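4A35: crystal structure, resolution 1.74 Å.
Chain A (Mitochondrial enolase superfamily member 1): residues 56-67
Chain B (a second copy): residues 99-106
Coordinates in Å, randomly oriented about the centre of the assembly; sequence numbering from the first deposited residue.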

# COMPACT_ATOMS: atom_id res chain seq x y z
N THR A 56 -11.83 11.65 -2.04
CA THR A 56 -11.27 10.48 -1.41
C THR A 56 -11.43 10.72 0.08
O THR A 56 -11.29 11.86 0.51
CB THR A 56 -9.90 10.03 -1.86
OG1 THR A 56 -9.75 8.67 -1.35
CG2 THR A 56 -8.76 10.92 -1.32
N PHE A 57 -11.71 9.68 0.83
CA PHE A 57 -12.01 9.80 2.27
C PHE A 57 -10.81 9.46 3.16
O PHE A 57 -10.08 8.48 2.92
CB PHE A 57 -13.16 8.85 2.57
CG PHE A 57 -13.49 8.62 4.02
CD1 PHE A 57 -13.92 9.68 4.83
CD2 PHE A 57 -13.34 7.36 4.60
CE1 PHE A 57 -14.26 9.47 6.18
CE2 PHE A 57 -13.65 7.15 5.96
CZ PHE A 57 -14.09 8.21 6.74
N THR A 58 -10.65 10.25 4.21
CA THR A 58 -9.59 10.04 5.22
C THR A 58 -10.19 10.24 6.62
O THR A 58 -11.32 10.71 6.76
CB THR A 58 -8.35 10.95 5.04
OG1 THR A 58 -8.70 12.25 5.54
CG2 THR A 58 -7.78 10.99 3.58
N LEU A 59 -9.35 10.00 7.65
CA LEU A 59 -9.75 10.17 9.03
C LEU A 59 -9.19 11.46 9.68
O LEU A 59 -9.25 11.61 10.90
CB LEU A 59 -9.33 8.96 9.86
CG LEU A 59 -9.92 7.62 9.41
CD1 LEU A 59 -9.59 6.52 10.45
CD2 LEU A 59 -11.42 7.74 9.12
N GLY A 60 -8.72 12.41 8.88
CA GLY A 60 -8.25 13.68 9.39
C GLY A 60 -6.79 13.90 9.10
O GLY A 60 -6.45 14.33 7.99
N LYS A 61 -5.91 13.57 10.07
CA LYS A 61 -4.50 13.70 9.82
C LYS A 61 -4.13 12.85 8.59
O LYS A 61 -4.61 11.74 8.45
CB LYS A 61 -3.66 13.27 11.04
CG LYS A 61 -3.83 14.21 12.25
CD LYS A 61 -3.11 13.57 13.41
CE LYS A 61 -3.31 14.22 14.74
NZ LYS A 61 -4.27 13.43 15.55
N GLY A 62 -3.32 13.41 7.72
CA GLY A 62 -2.88 12.73 6.50
C GLY A 62 -3.61 13.20 5.28
O GLY A 62 -3.15 12.95 4.16
N THR A 63 -4.71 13.98 5.46
CA THR A 63 -5.45 14.50 4.30
C THR A 63 -4.52 15.42 3.48
O THR A 63 -4.59 15.38 2.26
CB THR A 63 -6.74 15.28 4.72
OG1 THR A 63 -7.58 14.43 5.55
CG2 THR A 63 -7.55 15.70 3.49
N GLU A 64 -3.66 16.22 4.17
CA GLU A 64 -2.71 17.12 3.49
C GLU A 64 -1.71 16.30 2.60
O GLU A 64 -1.24 16.80 1.58
CB GLU A 64 -2.00 18.03 4.51
CG GLU A 64 -0.86 17.37 5.31
CD GLU A 64 -1.24 16.45 6.46
OE1 GLU A 64 -2.42 16.06 6.57
OE2 GLU A 64 -0.30 16.00 7.17
N VAL A 65 -1.36 15.05 3.02
CA VAL A 65 -0.45 14.18 2.24
C VAL A 65 -1.15 13.75 0.91
O VAL A 65 -0.54 13.74 -0.19
CB VAL A 65 0.05 12.98 3.10
CG1 VAL A 65 1.05 12.15 2.30
CG2 VAL A 65 0.66 13.45 4.43
N VAL A 66 -2.43 13.38 1.02
CA VAL A 66 -3.29 13.03 -0.13
C VAL A 66 -3.38 14.25 -1.09
O VAL A 66 -3.19 14.11 -2.31
CB VAL A 66 -4.68 12.50 0.32
CG1 VAL A 66 -5.58 12.24 -0.88
CG2 VAL A 66 -4.54 11.23 1.18
N VAL A 67 -3.69 15.46 -0.54
CA VAL A 67 -3.74 16.71 -1.31
C VAL A 67 -2.41 16.87 -2.10
O VAL A 67 -2.43 17.12 -3.30
CB VAL A 67 -4.06 17.94 -0.40
CG1 VAL A 67 -3.81 19.26 -1.14
CG2 VAL A 67 -5.51 17.86 0.08
N ASP B 99 -1.05 4.90 13.89
CA ASP B 99 -1.63 6.18 14.37
C ASP B 99 -3.16 6.12 14.03
O ASP B 99 -3.49 5.78 12.91
CB ASP B 99 -0.91 7.34 13.64
CG ASP B 99 -1.48 8.72 13.95
OD1 ASP B 99 -2.63 8.98 13.58
OD2 ASP B 99 -0.74 9.56 14.49
N GLY B 100 -4.05 6.34 15.01
CA GLY B 100 -5.50 6.18 14.83
C GLY B 100 -6.09 6.89 13.63
O GLY B 100 -7.08 6.42 13.08
N GLN B 101 -5.44 7.99 13.16
CA GLN B 101 -5.91 8.66 11.94
C GLN B 101 -4.97 8.39 10.75
O GLN B 101 -5.46 8.05 9.67
CB GLN B 101 -6.07 10.17 12.14
CG GLN B 101 -7.16 10.50 13.17
CD GLN B 101 -7.49 11.97 13.29
OE1 GLN B 101 -6.88 12.83 12.66
NE2 GLN B 101 -8.48 12.30 14.09
N LEU B 102 -3.62 8.57 10.92
CA LEU B 102 -2.69 8.42 9.80
C LEU B 102 -2.67 7.01 9.24
O LEU B 102 -2.38 6.84 8.06
CB LEU B 102 -1.25 8.84 10.18
CG LEU B 102 -0.99 10.32 10.29
CD1 LEU B 102 0.42 10.61 10.91
CD2 LEU B 102 -1.12 11.02 8.92
N ARG B 103 -2.99 5.99 10.04
CA ARG B 103 -2.92 4.62 9.49
C ARG B 103 -3.94 4.43 8.31
O ARG B 103 -3.72 3.59 7.44
CB ARG B 103 -3.17 3.56 10.61
CG ARG B 103 -4.66 3.49 11.04
CD ARG B 103 -4.88 2.54 12.24
NE ARG B 103 -4.18 1.25 12.07
CZ ARG B 103 -4.62 0.25 11.30
NH1 ARG B 103 -5.76 0.38 10.61
NH2 ARG B 103 -3.93 -0.88 11.22
N TRP B 104 -4.98 5.25 8.27
CA TRP B 104 -5.99 5.14 7.20
C TRP B 104 -5.35 5.39 5.83
O TRP B 104 -5.81 4.83 4.84
CB TRP B 104 -7.11 6.19 7.41
CG TRP B 104 -8.31 5.97 6.51
CD1 TRP B 104 -8.58 6.60 5.33
CD2 TRP B 104 -9.38 5.06 6.74
NE1 TRP B 104 -9.75 6.12 4.80
CE2 TRP B 104 -10.28 5.20 5.65
CE3 TRP B 104 -9.67 4.12 7.76
CZ2 TRP B 104 -11.41 4.38 5.51
CZ3 TRP B 104 -10.83 3.36 7.66
CH2 TRP B 104 -11.71 3.52 6.56
N ILE B 105 -4.29 6.23 5.79
CA ILE B 105 -3.67 6.53 4.50
C ILE B 105 -2.65 5.43 4.06
O ILE B 105 -2.10 5.53 2.96
CB ILE B 105 -3.13 7.93 4.36
CG1 ILE B 105 -1.90 8.15 5.27
CG2 ILE B 105 -4.28 9.00 4.58
CD1 ILE B 105 -1.15 9.57 4.97
N GLY B 106 -2.52 4.37 4.86
CA GLY B 106 -1.79 3.17 4.51
C GLY B 106 -2.85 2.07 4.52
O GLY B 106 -3.70 2.03 3.63
O HOH W 1 -6.45 9.66 7.69
O HOH W 2 -4.03 10.55 15.20

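Which direct hydrogen bonds join these two stretches? There are two, and they differ in quality. The backbone N of Lys61(A) donates to OE1 of Gln101(B) at 2.9 Å, nearly straight at 172°. The indole NE1 of Trp104(B) lies 3.0 Å from the carbonyl O of Phe57(A), but the angle of 128° makes that bond weak. Gln101(B) NE2 finds its acceptor elsewhere in the structure, and its approach to Leu59(A) O has too poor an angle to count.

Which polar atoms are satisfied through water? Water 1 accepts from Leu59(A) N at 2.9 Å and donates to Lys61(A) O at 2.9 Å and to Gln101(B) O at 2.7 Å, so one molecule ties the turn to the other chain. Water 2 links charged groups that do not touch directly: it accepts from Lys61(A) NZ at 2.9 Å and donates to Asp99(B) OD1 at 2.7 Å. Asp99(B) OD1 also accepts from Gln101(B) N at 3.0 Å and Leu102(B) N at 2.9 Å.

How is the turn in chain A held in shape? Thr58(A) OG1 donates to Thr63(A) OG1 across a very short 2.5 Å, and Thr63(A) OG1 in turn donates to Gly60(A) O at 2.7 Å. Gly60(A) O also accepts from Thr63(A) N at 3.1 Å, closing the type II turn. Gly60(A) and Gly62(A) have backbone angles that call for glycine; a CB would also clash with Gln101(B) OE1 at the first and Leu102(B) CD2 at the second.

What fills the space around these polar links? Leu59(A) lays CD2 over one face of the Trp104(B) ring, while Phe57(A) CE2 comes within 3.6 Å of Trp104(B) CZ2. Farther along, Ile105(B) CD1 packs 4.1 Å from Val65(A) CB.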